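Local coordinates for protein YCAC GENE product (Escherichia coli, PDB 1YAC) that is an octameric, probable hydrolase of unknown specificity, built on an isochorismatase-type three-layer alpha-beta-alpha sandwich, at residues 85-93 and 121-131; 53-61 and 76-84. All blocks are in the same frame, centred on the assembly; numbering follows the deposited sequence.

Contact 1. Residues 85-93 and 121-131; sequences PGNINAWDN and FPALSAIEEGF
Trp91 and Asn89 carry the loop 85-93 onto helix 115-128 of the three-layer alpha-beta-alpha sandwich. The loop is shaped by an Asx turn at Asn89, which leads into one 3-10 turn. The tight part of the contact is the flat side of the indole. Ser125 CB lies over the five-membered ring, 3.8 Å from its centroid. Ala126 CB lies over the six-membered ring on the same face, at 4.1 Å. At the indole edge, Trp91 CH2 meets Phe131 CE2 at 3.7 Å, with the two rings set obliquely. Phe96, Val97 and Val100 of helix 94-102 also pack on Trp91, so helices 115-128 and 94-102 both pack on this ring.

Asn89 adds the polar part of the tight side. With CG anti to the backbone N (chi1 175°), its amide runs past Phe121 CB. Its ND2 gives an in-plane bond to Ser125 OG of 2.9 Å. That hydroxyl in turn donates to Phe121 O, one turn back. Tyr5 of a neighbouring subunit packs on Phe121 and Ser125. Asn89 OD1 takes the backbone N of Trp91 at 2.9 Å and rests beside Pro122, whose N has no hydrogen to give and where the helix is kinked. Both ends of the amide are thus bonded, which fixes its rotation.

The solvent side is looser. Here the exposed Glu129 stands just before the Schellman glycine Gly130, and its OE1 makes a salt bridge with Lys101. Glu129 OE2 receives Trp91 NE1 at 2.9 Å, nearly straight at 172°, in the indole plane but from above the carboxylate plane.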
ATOM      1  N   PRO A  85      26.965 -28.721   0.062  1.00 24.13           N
ATOM      2  CA  PRO A  85      26.069 -29.821   0.421  1.00 26.00           C
ATOM      3  C   PRO A  85      25.357 -29.632   1.753  1.00 27.53           C
ATOM      4  O   PRO A  85      24.335 -30.275   1.996  1.00 31.04           O
ATOM      5  CB  PRO A  85      26.999 -31.039   0.459  1.00 26.05           C
ATOM      6  CG  PRO A  85      28.411 -30.500   0.316  1.00 26.73           C
ATOM      7  CD  PRO A  85      28.355 -29.016   0.441  1.00 25.48           C
ATOM      8  N   GLY A  86      25.864 -28.739   2.605  1.00 26.31           N
ATOM      9  CA  GLY A  86      25.227 -28.555   3.902  1.00 24.47           C
ATOM     10  C   GLY A  86      25.318 -27.205   4.586  1.00 23.07           C
ATOM     11  O   GLY A  86      24.345 -26.780   5.214  1.00 22.52           O
ATOM     12  N   ASN A  87      26.462 -26.536   4.484  1.00 20.88           N
ATOM     13  CA  ASN A  87      26.639 -25.234   5.119  1.00 19.87           C
ATOM     14  C   ASN A  87      25.670 -24.170   4.628  1.00 17.27           C
ATOM     15  O   ASN A  87      25.654 -23.835   3.444  1.00 16.29           O
ATOM     16  CB  ASN A  87      28.070 -24.739   4.947  1.00 23.79           C
ATOM     17  CG  ASN A  87      29.022 -25.373   5.946  1.00 29.22           C
ATOM     18  OD1 ASN A  87      30.095 -25.860   5.577  1.00 30.79           O
ATOM     19  ND2 ASN A  87      28.622 -25.388   7.225  1.00 26.55           N
ATOM     20  N   ILE A  88      24.890 -23.630   5.550  1.00 15.76           N
ATOM     21  CA  ILE A  88      23.898 -22.609   5.224  1.00 14.23           C
ATOM     22  C   ILE A  88      24.602 -21.284   4.948  1.00 11.67           C
ATOM     23  O   ILE A  88      24.319 -20.622   3.952  1.00 11.45           O
ATOM     24  CB  ILE A  88      22.832 -22.507   6.344  1.00 14.47           C
ATOM     25  CG1 ILE A  88      22.018 -23.810   6.384  1.00 15.95           C
ATOM     26  CG2 ILE A  88      21.927 -21.315   6.101  1.00 13.23           C
ATOM     27  CD1 ILE A  88      20.936 -23.869   7.459  1.00 17.98           C
ATOM     28  N   ASN A  89      25.489 -20.876   5.853  1.00 10.09           N
ATOM     29  CA  ASN A  89      26.289 -19.656   5.652  1.00 10.18           C
ATOM     30  C   ASN A  89      27.440 -20.106   4.722  1.00 10.44           C
ATOM     31  O   ASN A  89      28.232 -20.986   5.084  1.00 10.81           O
ATOM     32  CB  ASN A  89      26.873 -19.167   6.975  1.00  9.74           C
ATOM     33  CG  ASN A  89      27.803 -17.988   6.795  1.00 10.22           C
ATOM     34  OD1 ASN A  89      28.064 -17.541   5.683  1.00 12.09           O
ATOM     35  ND2 ASN A  89      28.293 -17.462   7.899  1.00 10.89           N
ATOM     36  N   ALA A  90      27.504 -19.541   3.512  1.00 10.18           N
ATOM     37  CA  ALA A  90      28.547 -19.880   2.544  1.00 10.51           C
ATOM     38  C   ALA A  90      29.947 -19.704   3.116  1.00 10.91           C
ATOM     39  O   ALA A  90      30.874 -20.428   2.734  1.00 10.29           O
ATOM     40  CB  ALA A  90      28.404 -19.034   1.285  1.00 10.47           C
ATOM     41  N   TRP A  91      30.101 -18.741   4.025  1.00 10.12           N
ATOM     42  CA  TRP A  91      31.396 -18.492   4.651  1.00 10.07           C
ATOM     43  C   TRP A  91      31.885 -19.680   5.478  1.00 10.32           C
ATOM     44  O   TRP A  91      33.064 -19.769   5.771  1.00 10.82           O
ATOM     45  CB  TRP A  91      31.372 -17.229   5.509  1.00  8.43           C
ATOM     46  CG  TRP A  91      32.706 -16.548   5.512  1.00  9.64           C
ATOM     47  CD1 TRP A  91      33.699 -16.672   6.455  1.00 10.94           C
ATOM     48  CD2 TRP A  91      33.215 -15.652   4.514  1.00  9.71           C
ATOM     49  NE1 TRP A  91      34.786 -15.909   6.100  1.00  9.99           N
ATOM     50  CE2 TRP A  91      34.516 -15.275   4.914  1.00 11.46           C
ATOM     51  CE3 TRP A  91      32.692 -15.132   3.317  1.00 10.23           C
ATOM     52  CZ2 TRP A  91      35.306 -14.396   4.157  1.00 11.77           C
ATOM     53  CZ3 TRP A  91      33.474 -14.261   2.571  1.00 10.77           C
ATOM     54  CH2 TRP A  91      34.768 -13.903   2.993  1.00 11.93           C
ATOM     55  N   ASP A  92      30.974 -20.561   5.888  1.00 10.97           N
ATOM     56  CA  ASP A  92      31.341 -21.756   6.647  1.00 10.53           C
ATOM     57  C   ASP A  92      31.894 -22.853   5.736  1.00 12.06           C
ATOM     58  O   ASP A  92      32.386 -23.876   6.219  1.00 13.28           O
ATOM     59  CB  ASP A  92      30.142 -22.295   7.424  1.00 12.90           C
ATOM     60  CG  ASP A  92      29.874 -21.521   8.704  1.00 14.51           C
ATOM     61  OD1 ASP A  92      30.821 -20.912   9.251  1.00 16.00           O
ATOM     62  OD2 ASP A  92      28.717 -21.523   9.168  1.00 13.65           O
ATOM     63  N   ASN A  93      31.789 -22.654   4.423  1.00 11.48           N
ATOM     64  CA  ASN A  93      32.301 -23.618   3.442  1.00 12.43           C
ATOM     65  C   ASN A  93      33.736 -23.198   3.108  1.00 13.03           C
ATOM     66  O   ASN A  93      33.975 -22.091   2.618  1.00 13.20           O
ATOM     67  CB  ASN A  93      31.418 -23.605   2.181  1.00 11.39           C
ATOM     68  CG  ASN A  93      31.909 -24.564   1.098  1.00 13.36           C
ATOM     69  OD1 ASN A  93      32.953 -24.336   0.479  1.00 14.04           O
ATOM     70  ND2 ASN A  93      31.139 -25.618   0.837  1.00 12.02           N
ATOM     71  N   PHE A 121      24.374 -13.708   6.363  1.00  8.58           N
ATOM     72  CA  PHE A 121      25.363 -14.516   7.091  1.00  8.26           C
ATOM     73  C   PHE A 121      26.781 -14.327   6.522  1.00  8.55           C
ATOM     74  O   PHE A 121      27.705 -13.936   7.263  1.00  8.79           O
ATOM     75  CB  PHE A 121      24.956 -15.999   7.156  1.00  6.49           C
ATOM     76  CG  PHE A 121      23.691 -16.270   7.956  1.00  8.31           C
ATOM     77  CD1 PHE A 121      22.952 -15.232   8.532  1.00  7.73           C
ATOM     78  CD2 PHE A 121      23.229 -17.575   8.112  1.00  7.54           C
ATOM     79  CE1 PHE A 121      21.761 -15.489   9.253  1.00  9.01           C
ATOM     80  CE2 PHE A 121      22.041 -17.841   8.831  1.00  9.69           C
ATOM     81  CZ  PHE A 121      21.309 -16.793   9.399  1.00  6.82           C
ATOM     82  N   PRO A 122      26.973 -14.577   5.207  1.00  8.09           N
ATOM     83  CA  PRO A 122      28.332 -14.378   4.696  1.00  8.51           C
ATOM     84  C   PRO A 122      28.757 -12.904   4.708  1.00 10.01           C
ATOM     85  O   PRO A 122      29.949 -12.603   4.854  1.00  9.46           O
ATOM     86  CB  PRO A 122      28.267 -14.989   3.294  1.00  9.07           C
ATOM     87  CG  PRO A 122      26.828 -14.879   2.923  1.00  8.35           C
ATOM     88  CD  PRO A 122      26.123 -15.223   4.191  1.00  6.10           C
ATOM     89  N   ALA A 123      27.800 -11.980   4.564  1.00  9.04           N
ATOM     90  CA  ALA A 123      28.156 -10.552   4.619  1.00  9.35           C
ATOM     91  C   ALA A 123      28.758 -10.233   5.998  1.00  9.01           C
ATOM     92  O   ALA A 123      29.796  -9.585   6.093  1.00  9.08           O
ATOM     93  CB  ALA A 123      26.932  -9.656   4.352  1.00  7.62           C
ATOM     94  N   LEU A 124      28.120 -10.724   7.058  1.00  9.05           N
ATOM     95  CA  LEU A 124      28.583 -10.475   8.418  1.00 10.32           C
ATOM     96  C   LEU A 124      29.925 -11.159   8.674  1.00 10.38           C
ATOM     97  O   LEU A 124      30.810 -10.588   9.318  1.00 10.66           O
ATOM     98  CB  LEU A 124      27.525 -10.946   9.432  1.00 11.70           C
ATOM     99  CG  LEU A 124      26.169 -10.233   9.344  1.00 14.01           C
ATOM    100  CD1 LEU A 124      25.160 -10.862  10.303  1.00 13.93           C
ATOM    101  CD2 LEU A 124      26.340  -8.751   9.632  1.00 14.34           C
ATOM    102  N   SER A 125      30.068 -12.381   8.173  1.00 10.82           N
ATOM    103  CA  SER A 125      31.311 -13.141   8.330  1.00  9.75           C
ATOM    104  C   SER A 125      32.454 -12.410   7.629  1.00  9.77           C
ATOM    105  O   SER A 125      33.540 -12.261   8.189  1.00 11.16           O
ATOM    106  CB  SER A 125      31.156 -14.543   7.728  1.00 10.41           C
ATOM    107  OG  SER A 125      30.242 -15.350   8.476  1.00 11.49           O
ATOM    108  N   ALA A 126      32.184 -11.922   6.422  1.00  9.62           N
ATOM    109  CA  ALA A 126      33.175 -11.203   5.622  1.00  9.89           C
ATOM    110  C   ALA A 126      33.609  -9.889   6.287  1.00 10.36           C
ATOM    111  O   ALA A 126      34.790  -9.528   6.258  1.00 10.03           O
ATOM    112  CB  ALA A 126      32.634 -10.954   4.214  1.00  9.48           C
ATOM    113  N   ILE A 127      32.656  -9.186   6.899  1.00  9.43           N
ATOM    114  CA  ILE A 127      32.960  -7.937   7.594  1.00 10.74           C
ATOM    115  C   ILE A 127      33.903  -8.261   8.755  1.00 12.02           C
ATOM    116  O   ILE A 127      34.911  -7.568   8.950  1.00 12.98           O
ATOM    117  CB  ILE A 127      31.663  -7.231   8.110  1.00 10.18           C
ATOM    118  CG1 ILE A 127      30.927  -6.576   6.933  1.00  9.11           C
ATOM    119  CG2 ILE A 127      31.988  -6.181   9.197  1.00  9.93           C
ATOM    120  CD1 ILE A 127      29.530  -6.081   7.273  1.00  8.22           C
ATOM    121  N   GLU A 128      33.623  -9.339   9.484  1.00 11.82           N
ATOM    122  CA  GLU A 128      34.494  -9.717  10.602  1.00 13.67           C
ATOM    123  C   GLU A 128      35.909 -10.023  10.100  1.00 12.85           C
ATOM    124  O   GLU A 128      36.892  -9.749  10.780  1.00 13.19           O
ATOM    125  CB  GLU A 128      33.951 -10.932  11.355  1.00 14.35           C
ATOM    126  CG  GLU A 128      34.898 -11.420  12.447  1.00 18.04           C
ATOM    127  CD  GLU A 128      34.342 -12.570  13.265  1.00 22.10           C
ATOM    128  OE1 GLU A 128      33.109 -12.648  13.460  1.00 22.24           O
ATOM    129  OE2 GLU A 128      35.151 -13.391  13.744  1.00 25.85           O
ATOM    130  N   GLU A 129      36.002 -10.590   8.903  1.00 12.29           N
ATOM    131  CA  GLU A 129      37.296 -10.918   8.313  1.00 13.80           C
ATOM    132  C   GLU A 129      38.036  -9.701   7.753  1.00 13.47           C
ATOM    133  O   GLU A 129      39.168  -9.825   7.299  1.00 15.09           O
ATOM    134  CB  GLU A 129      37.144 -11.993   7.232  1.00 13.69           C
ATOM    135  CG  GLU A 129      36.792 -13.372   7.774  1.00 17.90           C
ATOM    136  CD  GLU A 129      37.761 -14.458   7.327  1.00 20.10           C
ATOM    137  OE1 GLU A 129      38.902 -14.137   6.942  1.00 21.84           O
ATOM    138  OE2 GLU A 129      37.390 -15.648   7.370  1.00 21.36           O
ATOM    139  N   GLY A 130      37.402  -8.531   7.773  1.00 12.34           N
ATOM    140  CA  GLY A 130      38.062  -7.339   7.283  1.00 10.28           C
ATOM    141  C   GLY A 130      37.732  -6.878   5.883  1.00 10.43           C
ATOM    142  O   GLY A 130      38.329  -5.918   5.396  1.00 11.28           O
ATOM    143  N   PHE A 131      36.789  -7.535   5.219  1.00  9.26           N
ATOM    144  CA  PHE A 131      36.417  -7.116   3.866  1.00  8.83           C
ATOM    145  C   PHE A 131      35.457  -5.921   3.879  1.00  8.62           C
ATOM    146  O   PHE A 131      34.742  -5.691   4.858  1.00  9.96           O
ATOM    147  CB  PHE A 131      35.718  -8.261   3.120  1.00  8.88           C
ATOM    148  CG  PHE A 131      36.629  -9.395   2.737  1.00  9.72           C
ATOM    149  CD1 PHE A 131      37.298  -9.382   1.517  1.00 10.45           C
ATOM    150  CD2 PHE A 131      36.785 -10.495   3.579  1.00 10.99           C
ATOM    151  CE1 PHE A 131      38.109 -10.460   1.138  1.00 11.84           C
ATOM    152  CE2 PHE A 131      37.589 -11.570   3.215  1.00 11.63           C
ATOM    153  CZ  PHE A 131      38.250 -11.550   1.990  1.00 11.90           C
TER

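Contact 2. Residues 53-61 and 76-84; sequences PTILTTSAE and FPDAPYIAR. Unlike the reference sequence in segment 53-61: Ala60 (reference Phe). Unlike the reference sequence in segment 76-84: Ala79 (reference Thr).
Phe76, Tyr81 and Arg84 present three flat groups to segment 53-61. The Phe76 ring has Thr54 CG2 over the centre of one face, 4.0 Å from the centroid, a CH-pi contact. The Tyr81 ring is met at its hydroxyl edge, in plane, by Glu61 OE1, with ring and carboxylate planes 79° apart. Leu56 CD1 and Thr58 OG1 approach it obliquely. The Arg84 guanidinium has Thr58 O and Ser59 CA over one face, the latter toward the rim, and Thr57 OG1 at its edge.

Three polar atoms do double duty. Thr57 OG1 stands anti to its own N (chi1 -175°), which lets it donate to Ile82 O at 2.7 Å. It also accepts Arg84 NH1 at 2.9 Å, exactly in the guanidinium plane. Ile82 O takes both Thr57 OG1 and Thr58 N. Glu61 OE1 takes Tyr81 OH at 2.8 Å on its syn side, and Thr58 OG1 at 2.6 Å from above the carboxylate plane. A water joins Thr58 OG1 to Glu61 N, and a second links Ser59 OG to Arg84 O.

The backbones form a parallel ladder. Leu56 N binds Pro80 O, and Leu56 O receives Ile82 N. Thr58 O receives Arg84 N in the same way, and Ala60 N ends the run on Arg84 O.

These strands are the two ends of a beta-alpha-beta unit through helix 70-75. Strand 81-84 is an outermost strand of the chain's sheet, and strand 54-59 has strand 13-18 on its other side. Asp19, just after strand 13-18, makes a salt bridge with Arg84 NH1, while Arg84 NE binds Asn87 O. Ile55 and Thr57 pack on Phe96 of helix 94-102. Thr54 and Phe76 pack on Ala47 of helix 33-49.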
ATOM      1  N   PRO A  53      35.933 -10.501 -10.866  1.00  9.84           N
ATOM      2  CA  PRO A  53      36.015 -11.924 -10.512  1.00  9.50           C
ATOM      3  C   PRO A  53      34.691 -12.244  -9.837  1.00 10.15           C
ATOM      4  O   PRO A  53      34.284 -11.530  -8.908  1.00 10.46           O
ATOM      5  CB  PRO A  53      37.164 -11.949  -9.499  1.00  9.65           C
ATOM      6  CG  PRO A  53      38.088 -10.911 -10.053  1.00  9.19           C
ATOM      7  CD  PRO A  53      37.115  -9.767 -10.376  1.00  9.00           C
ATOM      8  N   THR A  54      34.026 -13.295 -10.299  1.00  9.08           N
ATOM      9  CA  THR A  54      32.711 -13.669  -9.777  1.00  9.72           C
ATOM     10  C   THR A  54      32.687 -15.089  -9.220  1.00  9.27           C
ATOM     11  O   THR A  54      33.323 -15.995  -9.765  1.00 11.18           O
ATOM     12  CB  THR A  54      31.646 -13.495 -10.896  1.00  8.77           C
ATOM     13  OG1 THR A  54      31.645 -12.127 -11.324  1.00  9.02           O
ATOM     14  CG2 THR A  54      30.240 -13.877 -10.413  1.00  8.71           C
ATOM     15  N   ILE A  55      31.995 -15.255  -8.100  1.00 10.12           N
ATOM     16  CA  ILE A  55      31.872 -16.542  -7.430  1.00 10.56           C
ATOM     17  C   ILE A  55      30.402 -16.952  -7.310  1.00 10.56           C
ATOM     18  O   ILE A  55      29.571 -16.185  -6.823  1.00  9.88           O
ATOM     19  CB  ILE A  55      32.512 -16.468  -6.038  1.00 11.41           C
ATOM     20  CG1 ILE A  55      34.015 -16.219  -6.197  1.00 14.49           C
ATOM     21  CG2 ILE A  55      32.299 -17.758  -5.259  1.00 10.52           C
ATOM     22  CD1 ILE A  55      34.659 -15.779  -4.940  1.00 18.74           C
ATOM     23  N   LEU A  56      30.086 -18.134  -7.820  1.00 10.01           N
ATOM     24  CA  LEU A  56      28.732 -18.675  -7.765  1.00 10.15           C
ATOM     25  C   LEU A  56      28.684 -19.768  -6.701  1.00  9.88           C
ATOM     26  O   LEU A  56      29.638 -20.532  -6.534  1.00  9.71           O
ATOM     27  CB  LEU A  56      28.354 -19.301  -9.109  1.00  9.96           C
ATOM     28  CG  LEU A  56      28.511 -18.466 -10.375  1.00 12.19           C
ATOM     29  CD1 LEU A  56      28.175 -19.357 -11.569  1.00 10.37           C
ATOM     30  CD2 LEU A  56      27.622 -17.231 -10.341  1.00 11.17           C
ATOM     31  N   THR A  57      27.582 -19.839  -5.963  1.00  9.55           N
ATOM     32  CA  THR A  57      27.446 -20.874  -4.949  1.00  9.54           C
ATOM     33  C   THR A  57      25.978 -21.225  -4.807  1.00 10.38           C
ATOM     34  O   THR A  57      25.113 -20.399  -5.094  1.00  9.85           O
ATOM     35  CB  THR A  57      28.076 -20.459  -3.582  1.00  9.38           C
ATOM     36  OG1 THR A  57      28.024 -21.566  -2.664  1.00  8.83           O
ATOM     37  CG2 THR A  57      27.354 -19.254  -2.979  1.00  8.62           C
ATOM     38  N   THR A  58      25.701 -22.476  -4.462  1.00 11.01           N
ATOM     39  CA  THR A  58      24.329 -22.943  -4.303  1.00 12.20           C
ATOM     40  C   THR A  58      24.230 -23.790  -3.053  1.00 14.76           C
ATOM     41  O   THR A  58      25.231 -24.313  -2.555  1.00 13.89           O
ATOM     42  CB  THR A  58      23.866 -23.789  -5.499  1.00 11.85           C
ATOM     43  OG1 THR A  58      24.707 -24.942  -5.608  1.00 12.69           O
ATOM     44  CG2 THR A  58      23.920 -22.981  -6.800  1.00 10.62           C
ATOM     45  N   SER A  59      23.010 -23.937  -2.561  1.00 15.84           N
ATOM     46  CA  SER A  59      22.745 -24.711  -1.361  1.00 17.94           C
ATOM     47  C   SER A  59      21.833 -25.876  -1.705  1.00 19.16           C
ATOM     48  O   SER A  59      20.731 -25.668  -2.231  1.00 17.04           O
ATOM     49  CB  SER A  59      22.060 -23.814  -0.323  1.00 18.30           C
ATOM     50  OG  SER A  59      21.624 -24.569   0.786  1.00 20.91           O
ATOM     51  N   ALA A  60      22.324 -27.087  -1.448  1.00 20.08           N
ATOM     52  CA  ALA A  60      21.577 -28.330  -1.687  1.00 22.61           C
ATOM     53  C   ALA A  60      20.751 -28.292  -2.967  1.00 23.45           C
ATOM     54  O   ALA A  60      19.559 -28.617  -2.972  1.00 23.90           O
ATOM     55  CB  ALA A  60      20.690 -28.655  -0.478  1.00 22.60           C
ATOM     56  N   GLU A  61      21.410 -27.926  -4.059  1.00 24.13           N
ATOM     57  CA  GLU A  61      20.761 -27.816  -5.359  1.00 25.29           C
ATOM     58  C   GLU A  61      20.113 -29.086  -5.886  1.00 25.80           C
ATOM     59  O   GLU A  61      19.325 -29.022  -6.824  1.00 26.18           O
ATOM     60  CB  GLU A  61      21.743 -27.281  -6.390  1.00 27.29           C
ATOM     61  CG  GLU A  61      22.925 -28.187  -6.652  1.00 30.20           C
ATOM     62  CD  GLU A  61      23.874 -27.592  -7.665  1.00 32.49           C
ATOM     63  OE1 GLU A  61      24.037 -26.353  -7.676  1.00 30.53           O
ATOM     64  OE2 GLU A  61      24.459 -28.366  -8.453  1.00 34.85           O
ATOM     65  N   PHE A  76      28.784 -17.264 -16.479  1.00 11.65           N
ATOM     66  CA  PHE A  76      30.059 -17.421 -15.786  1.00 12.54           C
ATOM     67  C   PHE A  76      30.475 -18.886 -15.798  1.00 12.77           C
ATOM     68  O   PHE A  76      30.615 -19.510 -14.741  1.00 13.12           O
ATOM     69  CB  PHE A  76      29.913 -16.915 -14.346  1.00 12.75           C
ATOM     70  CG  PHE A  76      29.497 -15.472 -14.262  1.00 13.33           C
ATOM     71  CD1 PHE A  76      30.425 -14.453 -14.480  1.00 12.78           C
ATOM     72  CD2 PHE A  76      28.164 -15.133 -14.021  1.00 14.23           C
ATOM     73  CE1 PHE A  76      30.036 -13.115 -14.466  1.00 13.94           C
ATOM     74  CE2 PHE A  76      27.756 -13.794 -14.006  1.00 12.83           C
ATOM     75  CZ  PHE A  76      28.693 -12.784 -14.230  1.00 14.31           C
ATOM     76  N   PRO A  77      30.739 -19.444 -16.994  1.00 12.86           N
ATOM     77  CA  PRO A  77      31.134 -20.852 -17.092  1.00 13.88           C
ATOM     78  C   PRO A  77      32.464 -21.209 -16.442  1.00 14.36           C
ATOM     79  O   PRO A  77      32.644 -22.338 -16.008  1.00 15.29           O
ATOM     80  CB  PRO A  77      31.150 -21.093 -18.601  1.00 14.35           C
ATOM     81  CG  PRO A  77      31.542 -19.764 -19.147  1.00 13.88           C
ATOM     82  CD  PRO A  77      30.721 -18.815 -18.325  1.00 12.85           C
ATOM     83  N   ASP A  78      33.374 -20.248 -16.341  1.00 14.51           N
ATOM     84  CA  ASP A  78      34.679 -20.513 -15.741  1.00 17.40           C
ATOM     85  C   ASP A  78      34.819 -20.038 -14.296  1.00 17.16           C
ATOM     86  O   ASP A  78      35.867 -20.228 -13.678  1.00 18.59           O
ATOM     87  CB  ASP A  78      35.794 -19.891 -16.587  1.00 19.58           C
ATOM     88  CG  ASP A  78      35.934 -20.542 -17.955  1.00 22.28           C
ATOM     89  OD1 ASP A  78      35.521 -21.707 -18.119  1.00 22.93           O
ATOM     90  OD2 ASP A  78      36.482 -19.882 -18.865  1.00 26.74           O
ATOM     91  N   ALA A  79      33.767 -19.442 -13.748  1.00 15.02           N
ATOM     92  CA  ALA A  79      33.819 -18.939 -12.383  1.00 13.03           C
ATOM     93  C   ALA A  79      33.760 -20.061 -11.367  1.00 12.39           C
ATOM     94  O   ALA A  79      33.318 -21.164 -11.681  1.00 12.54           O
ATOM     95  CB  ALA A  79      32.648 -17.969 -12.141  1.00 11.88           C
ATOM     96  N   PRO A  80      34.313 -19.830 -10.164  1.00 12.31           N
ATOM     97  CA  PRO A  80      34.268 -20.857  -9.127  1.00 12.63           C
ATOM     98  C   PRO A  80      32.785 -21.138  -8.868  1.00 13.68           C
ATOM     99  O   PRO A  80      31.975 -20.212  -8.787  1.00 13.03           O
ATOM    100  CB  PRO A  80      34.890 -20.144  -7.932  1.00 12.16           C
ATOM    101  CG  PRO A  80      35.913 -19.293  -8.573  1.00 12.43           C
ATOM    102  CD  PRO A  80      35.178 -18.713  -9.746  1.00 10.78           C
ATOM    103  N   TYR A  81      32.427 -22.410  -8.806  1.00 14.44           N
ATOM    104  CA  TYR A  81      31.048 -22.804  -8.574  1.00 15.81           C
ATOM    105  C   TYR A  81      31.073 -23.776  -7.404  1.00 15.45           C
ATOM    106  O   TYR A  81      31.457 -24.935  -7.553  1.00 15.74           O
ATOM    107  CB  TYR A  81      30.473 -23.456  -9.841  1.00 17.25           C
ATOM    108  CG  TYR A  81      28.993 -23.771  -9.789  1.00 19.98           C
ATOM    109  CD1 TYR A  81      28.473 -24.643  -8.837  1.00 21.90           C
ATOM    110  CD2 TYR A  81      28.120 -23.225 -10.716  1.00 21.15           C
ATOM    111  CE1 TYR A  81      27.122 -24.963  -8.812  1.00 23.04           C
ATOM    112  CE2 TYR A  81      26.763 -23.542 -10.702  1.00 22.84           C
ATOM    113  CZ  TYR A  81      26.276 -24.411  -9.751  1.00 21.71           C
ATOM    114  OH  TYR A  81      24.948 -24.755  -9.755  1.00 22.85           O
ATOM    115  N   ILE A  82      30.668 -23.289  -6.235  1.00 14.23           N
ATOM    116  CA  ILE A  82      30.675 -24.088  -5.023  1.00 13.78           C
ATOM    117  C   ILE A  82      29.267 -24.551  -4.654  1.00 15.53           C
ATOM    118  O   ILE A  82      28.420 -23.754  -4.242  1.00 14.12           O
ATOM    119  CB  ILE A  82      31.304 -23.294  -3.832  1.00 15.13           C
ATOM    120  CG1 ILE A  82      32.742 -22.858  -4.163  1.00 15.39           C
ATOM    121  CG2 ILE A  82      31.327 -24.140  -2.574  1.00 14.14           C
ATOM    122  CD1 ILE A  82      32.843 -21.604  -4.995  1.00 17.96           C
ATOM    123  N   ALA A  83      28.989 -25.822  -4.915  1.00 15.61           N
ATOM    124  CA  ALA A  83      27.696 -26.415  -4.576  1.00 17.23           C
ATOM    125  C   ALA A  83      27.874 -26.898  -3.147  1.00 18.04           C
ATOM    126  O   ALA A  83      28.578 -27.882  -2.905  1.00 18.67           O
ATOM    127  CB  ALA A  83      27.379 -27.591  -5.507  1.00 16.73           C
ATOM    128  N   ARG A  84      27.343 -26.138  -2.196  1.00 18.35           N
ATOM    129  CA  ARG A  84      27.456 -26.483  -0.784  1.00 18.48           C
ATOM    130  C   ARG A  84      26.462 -27.585  -0.431  1.00 21.21           C
ATOM    131  O   ARG A  84      25.248 -27.423  -0.576  1.00 22.26           O
ATOM    132  CB  ARG A  84      27.208 -25.249   0.089  1.00 15.41           C
ATOM    133  CG  ARG A  84      27.860 -23.981  -0.442  1.00 13.32           C
ATOM    134  CD  ARG A  84      27.867 -22.861   0.593  1.00 12.38           C
ATOM    135  NE  ARG A  84      26.542 -22.529   1.128  1.00 10.65           N
ATOM    136  CZ  ARG A  84      25.604 -21.860   0.467  1.00 11.77           C
ATOM    137  NH1 ARG A  84      25.823 -21.440  -0.772  1.00 10.90           N
ATOM    138  NH2 ARG A  84      24.440 -21.610   1.049  1.00 10.77           N
TER
HETATM  139  O   HOH W   1      24.310 -27.174  -3.895  1.00 21.92           O
HETATM  140  O   HOH W   2      24.022 -25.678   1.840  1.00 20.73           O

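In the fold
The contacts follow each other along the chain: contact 2 closes at Arg84, and contact 1 opens at Pro85. Their centres lie about 15 Å apart, but they touch. Ala90 CA packs on Arg84 NE at 3.6 Å, and Asn93 OD1 lies 3.5 Å from Ile82 CG2. Helix 94-102 is shared, since Phe96 meets Trp91 of contact 1 and Ile55 of contact 2. Contact 2 pairs two strands of the sheet, whereas contact 1 ties the loop that follows to helix 115-128, the second helix after it, with one strand (107-112) between. Arg84, paired with Asp19 at the C-terminal strand ends, probably lies where isochorismatase-type hydrolases usually have their active site.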